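Local coordinates for takeout-like protein 1 (Epiphyas postvittana, PDB 3E8T) that binds ubiquinone-8 in a long internal tunnel and probably serves as a carrier of hydrophobic ligands in the insect, at residues 141-146 with 203-208. Residues are numbered along the deposited sequence; the frame is centred on the assembly and turned at random. Where two conformers were deposited one is given.
Sequences VIFKKY and KNIKHF. With UQ8 (Ubiquinone-8), chain B.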
ATOM      1  N   VAL A 141     -15.800 -11.784  10.389  1.00 16.38           N
ATOM      2  CA  VAL A 141     -14.618 -12.205   9.637  1.00 15.77           C
ATOM      3  C   VAL A 141     -13.383 -11.672  10.338  1.00 14.92           C
ATOM      4  O   VAL A 141     -13.235 -10.467  10.508  1.00 15.72           O
ATOM      5  CB  VAL A 141     -14.667 -11.662   8.228  1.00 16.90           C
ATOM      6  CG1 VAL A 141     -13.324 -11.859   7.478  1.00 18.73           C
ATOM      7  CG2 VAL A 141     -15.768 -12.326   7.490  1.00 19.60           C
ATOM      8  N   ILE A 142     -12.486 -12.588  10.711  1.00 14.66           N
ATOM      9  CA  ILE A 142     -11.280 -12.259  11.417  1.00 14.95           C
ATOM     10  C   ILE A 142     -10.074 -12.510  10.499  1.00 14.05           C
ATOM     11  O   ILE A 142      -9.746 -13.618  10.216  1.00 15.48           O
ATOM     12  CB  ILE A 142     -11.161 -13.015  12.756  1.00 15.67           C
ATOM     13  CG1 ILE A 142     -12.401 -12.786  13.617  1.00 16.88           C
ATOM     14  CG2 ILE A 142      -9.868 -12.591  13.499  1.00 17.97           C
ATOM     15  CD1 ILE A 142     -12.633 -11.320  14.002  1.00 17.51           C
ATOM     16  N   PHE A 143      -9.479 -11.434  10.045  1.00 13.98           N
ATOM     17  CA  PHE A 143      -8.284 -11.532   9.224  1.00 13.73           C
ATOM     18  C   PHE A 143      -7.101 -12.049  10.017  1.00 14.85           C
ATOM     19  O   PHE A 143      -6.895 -11.649  11.161  1.00 16.75           O
ATOM     20  CB  PHE A 143      -7.911 -10.161   8.677  1.00 16.04           C
ATOM     21  CG  PHE A 143      -8.692  -9.713   7.485  1.00 16.79           C
ATOM     22  CD1 PHE A 143      -9.767 -10.402   7.000  1.00 17.01           C
ATOM     23  CD2 PHE A 143      -8.248  -8.566   6.788  1.00 18.71           C
ATOM     24  CE1 PHE A 143     -10.440  -9.973   5.844  1.00 18.97           C
ATOM     25  CE2 PHE A 143      -8.902  -8.138   5.657  1.00 18.65           C
ATOM     26  CZ  PHE A 143      -9.995  -8.821   5.195  1.00 18.05           C
ATOM     27  N   LYS A 144      -6.286 -12.910   9.400  1.00 14.61           N
ATOM     28  CA  LYS A 144      -5.189 -13.572  10.077  1.00 15.00           C
ATOM     29  C   LYS A 144      -3.846 -13.148   9.480  1.00 15.44           C
ATOM     30  O   LYS A 144      -2.978 -12.583  10.208  1.00 18.89           O
ATOM     31  CB  LYS A 144      -5.358 -15.085  10.001  1.00 16.69           C
ATOM     32  CG  LYS A 144      -6.605 -15.590  10.707  1.00 17.31           C
ATOM     33  CD  LYS A 144      -6.651 -15.273  12.193  1.00 18.51           C
ATOM     34  CE  LYS A 144      -7.907 -15.842  12.840  1.00 19.95           C
ATOM     35  NZ  LYS A 144      -7.902 -15.620  14.351  1.00 22.89           N
ATOM     36  N   LYS A 145      -3.605 -13.438   8.230  1.00 14.29           N
ATOM     37  CA  LYS A 145      -2.318 -13.138   7.595  1.00 15.30           C
ATOM     38  C   LYS A 145      -2.602 -12.576   6.220  1.00 13.52           C
ATOM     39  O   LYS A 145      -3.718 -12.717   5.694  1.00 13.41           O
ATOM     40  CB  LYS A 145      -1.461 -14.426   7.455  1.00 17.79           C
ATOM     41  CG  LYS A 145      -1.083 -15.012   8.752  1.00 19.15           C
ATOM     42  CD  LYS A 145      -0.169 -16.239   8.707  1.00 21.26           C
ATOM     43  CE  LYS A 145       1.161 -16.002   8.039  1.00 22.80           C
ATOM     44  NZ  LYS A 145       1.981 -17.281   8.112  1.00 23.56           N
ATOM     45  N   TYR A 146      -1.604 -11.951   5.631  1.00 13.82           N
ATOM     46  CA  TYR A 146      -1.699 -11.491   4.284  1.00 13.55           C
ATOM     47  C   TYR A 146      -0.382 -11.599   3.574  1.00 13.97           C
ATOM     48  O   TYR A 146       0.719 -11.662   4.194  1.00 15.17           O
ATOM     49  CB  TYR A 146      -2.202 -10.027   4.231  1.00 15.02           C
ATOM     50  CG  TYR A 146      -1.191  -9.052   4.756  1.00 14.62           C
ATOM     51  CD1 TYR A 146      -0.309  -8.397   3.911  1.00 17.54           C
ATOM     52  CD2 TYR A 146      -1.085  -8.824   6.134  1.00 16.07           C
ATOM     53  CE1 TYR A 146       0.646  -7.538   4.413  1.00 19.48           C
ATOM     54  CE2 TYR A 146      -0.137  -7.949   6.636  1.00 17.90           C
ATOM     55  CZ  TYR A 146       0.711  -7.317   5.766  1.00 18.54           C
ATOM     56  OH  TYR A 146       1.647  -6.451   6.304  1.00 23.57           O
ATOM     57  N   LYS A 203      -3.867  -3.816   9.365  1.00 14.76           N
ATOM     58  CA  LYS A 203      -4.280  -3.709  10.748  0.50 16.03           C
ATOM     59  C   LYS A 203      -5.631  -2.982  10.849  1.00 15.06           C
ATOM     60  O   LYS A 203      -6.492  -3.356  11.639  1.00 15.81           O
ATOM     61  CB  LYS A 203      -3.204  -3.003  11.551  0.50 17.22           C
ATOM     62  CG  LYS A 203      -3.480  -2.851  13.009  0.50 18.64           C
ATOM     63  CD  LYS A 203      -2.402  -2.041  13.620  0.50 21.53           C
ATOM     64  CE  LYS A 203      -2.591  -0.582  13.289  0.50 23.69           C
ATOM     65  NZ  LYS A 203      -1.287   0.106  13.090  0.50 26.16           N
ATOM     66  N   ASN A 204      -5.825  -1.923  10.065  1.00 14.60           N
ATOM     67  CA  ASN A 204      -7.076  -1.169  10.082  1.00 15.98           C
ATOM     68  C   ASN A 204      -8.257  -1.941   9.529  1.00 16.14           C
ATOM     69  O   ASN A 204      -9.349  -1.935  10.126  1.00 16.52           O
ATOM     70  CB  ASN A 204      -6.866   0.164   9.385  1.00 16.52           C
ATOM     71  CG  ASN A 204      -6.212   1.183  10.307  1.00 19.40           C
ATOM     72  OD1 ASN A 204      -6.888   1.828  11.106  1.00 20.98           O
ATOM     73  ND2 ASN A 204      -4.901   1.339  10.209  1.00 21.79           N
ATOM     74  N   ILE A 205      -8.074  -2.635   8.413  1.00 15.76           N
ATOM     75  CA  ILE A 205      -9.183  -3.465   7.883  1.00 15.61           C
ATOM     76  C   ILE A 205      -9.530  -4.601   8.854  1.00 14.79           C
ATOM     77  O   ILE A 205     -10.721  -4.887   9.093  1.00 15.79           O
ATOM     78  CB  ILE A 205      -8.905  -4.026   6.492  1.00 17.41           C
ATOM     79  CG1 ILE A 205      -8.515  -2.945   5.489  1.00 21.37           C
ATOM     80  CG2 ILE A 205     -10.091  -4.827   6.001  1.00 20.29           C
ATOM     81  CD1 ILE A 205      -7.826  -3.577   4.204  1.00 23.02           C
ATOM     82  N   LYS A 206      -8.515  -5.248   9.400  1.00 14.25           N
ATOM     83  CA  LYS A 206      -8.727  -6.301  10.383  1.00 14.92           C
ATOM     84  C   LYS A 206      -9.532  -5.809  11.574  1.00 15.57           C
ATOM     85  O   LYS A 206     -10.494  -6.454  12.011  1.00 15.12           O
ATOM     86  CB  LYS A 206      -7.399  -6.868  10.838  1.00 15.23           C
ATOM     87  CG  LYS A 206      -7.490  -7.879  11.922  1.00 15.72           C
ATOM     88  CD  LYS A 206      -6.111  -8.481  12.217  1.00 17.90           C
ATOM     89  CE  LYS A 206      -6.046  -9.264  13.499  1.00 19.63           C
ATOM     90  NZ  LYS A 206      -6.995 -10.386  13.581  1.00 20.97           N
ATOM     91  N   HIS A 207      -9.154  -4.670  12.106  1.00 15.74           N
ATOM     92  CA  HIS A 207      -9.863  -4.069  13.223  1.00 15.85           C
ATOM     93  C   HIS A 207     -11.311  -3.779  12.879  1.00 16.60           C
ATOM     94  O   HIS A 207     -12.242  -4.062  13.683  1.00 16.71           O
ATOM     95  CB  HIS A 207      -9.134  -2.763  13.572  1.00 17.24           C
ATOM     96  CG  HIS A 207      -9.816  -1.947  14.610  1.00 17.23           C
ATOM     97  ND1 HIS A 207      -9.912  -2.336  15.929  1.00 21.11           N
ATOM     98  CD2 HIS A 207     -10.462  -0.769  14.504  1.00 18.12           C
ATOM     99  CE1 HIS A 207     -10.571  -1.401  16.596  1.00 20.30           C
ATOM    100  NE2 HIS A 207     -10.937  -0.453  15.750  1.00 18.98           N
ATOM    101  N   PHE A 208     -11.524  -3.198  11.711  1.00 15.86           N
ATOM    102  CA  PHE A 208     -12.888  -2.835  11.284  1.00 17.31           C
ATOM    103  C   PHE A 208     -13.748  -4.070  11.171  1.00 16.45           C
ATOM    104  O   PHE A 208     -14.871  -4.149  11.718  1.00 16.41           O
ATOM    105  CB  PHE A 208     -12.810  -2.101   9.926  1.00 19.97           C
ATOM    106  CG  PHE A 208     -14.159  -1.865   9.248  1.00 22.74           C
ATOM    107  CD1 PHE A 208     -14.918  -0.819   9.642  1.00 25.93           C
ATOM    108  CD2 PHE A 208     -14.642  -2.701   8.228  1.00 24.59           C
ATOM    109  CE1 PHE A 208     -16.154  -0.571   9.047  1.00 24.52           C
ATOM    110  CE2 PHE A 208     -15.849  -2.474   7.647  1.00 25.78           C
ATOM    111  CZ  PHE A 208     -16.609  -1.396   8.066  1.00 23.38           C
TER
HETATM  112  C45 UQ8 B 221      16.361   7.316  -2.632  1.00 41.01           C
HETATM  113  C44 UQ8 B 221      16.593   6.210  -3.664  1.00 39.34           C
HETATM  114  C46 UQ8 B 221      17.752   6.601  -4.543  1.00 40.20           C
HETATM  115  C43 UQ8 B 221      15.367   5.915  -4.508  1.00 39.20           C
HETATM  116  C42 UQ8 B 221      14.102   5.810  -3.643  1.00 36.40           C
HETATM  117  C41 UQ8 B 221      14.164   4.535  -2.813  1.00 33.97           C
HETATM  118  C39 UQ8 B 221      12.822   3.835  -2.830  1.00 33.04           C
HETATM  119  C40 UQ8 B 221      12.076   3.507  -1.538  1.00 37.10           C
HETATM  120  C38 UQ8 B 221      12.294   3.419  -4.023  1.00 29.04           C
HETATM  121  C37 UQ8 B 221      11.072   2.776  -4.163  1.00 27.70           C
HETATM  122  C36 UQ8 B 221      10.768   2.801  -5.661  1.00 27.10           C
HETATM  123  C34 UQ8 B 221       9.377   2.297  -5.995  1.00 26.04           C
HETATM  124  C35 UQ8 B 221       8.979   2.486  -7.311  1.00 27.64           C
HETATM  125  C33 UQ8 B 221       8.546   1.762  -5.013  1.00 24.02           C
HETATM  126  C32 UQ8 B 221       7.270   1.226  -5.155  1.00 27.74           C
HETATM  127  C31 UQ8 B 221       6.535   1.376  -3.796  1.00 25.98           C
HETATM  128  C29 UQ8 B 221       5.182   0.681  -3.761  1.00 27.81           C
HETATM  129  C30 UQ8 B 221       5.020  -0.757  -4.350  1.00 29.58           C
HETATM  130  C28 UQ8 B 221       4.086   1.331  -3.205  1.00 30.30           C
HETATM  131  C27 UQ8 B 221       2.802   0.809  -3.116  1.00 29.80           C
HETATM  132  C26 UQ8 B 221       2.052   1.348  -1.888  1.00 29.70           C
HETATM  133  C24 UQ8 B 221       0.572   0.955  -1.939  1.00 29.29           C
HETATM  134  C25 UQ8 B 221      -0.365   1.572  -2.991  1.00 31.99           C
HETATM  135  C23 UQ8 B 221       0.084   0.035  -1.036  1.00 28.86           C
HETATM  136  C22 UQ8 B 221      -1.229  -0.431  -0.930  1.00 31.24           C
HETATM  137  C21 UQ8 B 221      -1.327  -1.566   0.089  1.00 33.40           C
HETATM  138  C19 UQ8 B 221      -2.621  -2.379   0.037  1.00 34.02           C
HETATM  139  C20 UQ8 B 221      -2.582  -3.599   0.956  1.00 34.05           C
HETATM  140  C18 UQ8 B 221      -3.883  -1.529   0.234  1.00 35.70           C
HETATM  141  C17 UQ8 B 221      -5.147  -2.400   0.274  1.00 38.34           C
HETATM  142  C16 UQ8 B 221      -6.432  -1.605  -0.011  1.00 42.71           C
HETATM  143  C14 UQ8 B 221      -7.633  -2.441   0.418  1.00 45.11           C
HETATM  144  C15 UQ8 B 221      -7.619  -3.959   0.154  1.00 46.33           C
HETATM  145  C13 UQ8 B 221      -8.722  -1.866   1.069  1.00 46.25           C
HETATM  146  C12 UQ8 B 221      -9.825  -2.604   1.493  1.00 46.77           C
HETATM  147  C11 UQ8 B 221     -11.131  -1.785   1.550  1.00 49.12           C
HETATM  148  C9  UQ8 B 221     -12.369  -2.690   1.411  1.00 50.96           C
HETATM  149  C10 UQ8 B 221     -12.052  -4.168   1.694  1.00 51.64           C
HETATM  150  C8  UQ8 B 221     -13.464  -2.171   2.340  1.00 51.26           C
HETATM  151  C7  UQ8 B 221     -13.729  -3.101   3.528  1.00 62.77           C
HETATM  152  C6  UQ8 B 221     -14.682  -4.272   3.188  1.00 52.06           C
HETATM  153  C1  UQ8 B 221     -14.370  -5.561   3.639  1.00 54.07           C
HETATM  154  C1M UQ8 B 221     -13.201  -5.739   4.378  1.00 59.53           C
HETATM  155  C2  UQ8 B 221     -15.193  -6.659   3.360  1.00 54.90           C
HETATM  156  O2  UQ8 B 221     -14.919  -7.793   3.762  1.00 50.23           O
HETATM  157  C3  UQ8 B 221     -16.355  -6.482   2.626  1.00 53.03           C
HETATM  158  O3  UQ8 B 221     -17.155  -7.552   2.356  1.00 53.28           O
HETATM  159  C3M UQ8 B 221     -18.055  -7.776   3.440  1.00 57.12           C
HETATM  160  C4  UQ8 B 221     -16.689  -5.217   2.157  1.00 51.72           C
HETATM  161  O4  UQ8 B 221     -17.839  -5.063   1.435  1.00 54.07           O
HETATM  162  C4M UQ8 B 221     -17.868  -5.975   0.328  1.00 55.49           C
HETATM  163  C5  UQ8 B 221     -15.859  -4.122   2.435  1.00 57.52           C
HETATM  164  O5  UQ8 B 221     -16.188  -3.009   2.016  1.00 56.03           O
HETATM  165  O   HOH W   1     -10.821  -9.045  10.875  1.00 17.21           O
HETATM  166  O   HOH W   2      -6.684 -12.773  15.013  1.00 29.87           O
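Phe143 of strand 139-153 faces Lys206 of helix 182-211 with their CA atoms 5.4 Å apart, the axes of the short strand and helix segments approaching to 7.6 Å and running roughly antiparallel (152°). This is the takeout (JHBP-like) fold, in which a long helix packs against a curled antiparallel sheet and the lipid tunnel runs along the helix. Phe143 turns its CB toward the helix and its ring meets Ile205 obliquely, Phe143 CE2 lying 3.5 Å from Ile205 CG2; Val127 and Leu209 also touch this side chain. Ile205 in turn lines the pocket: its CG2 also lies 3.6 Å from the quinone methyl C1M of ubiquinone-8, while CD1 reaches the isoprenoid tail at C12. Lys206, partly exposed, has CG anti to the backbone N (chi1 175°); its chain extends past Phe143 CB and bends only at chi4, delivering NZ to Phe143 O at 2.7 Å, nearly in line with the carbonyl. Ile142 CG2 rests beside the same ammonium. A water accepts from both Lys206 NZ and Lys144 NZ, the latter also salt-bridged to Glu132, and probably eases their repulsion. A second water ties the backbones together, accepting from Phe143 N while donating to Val141 O and, at 2.8 Å, to Lys206 O.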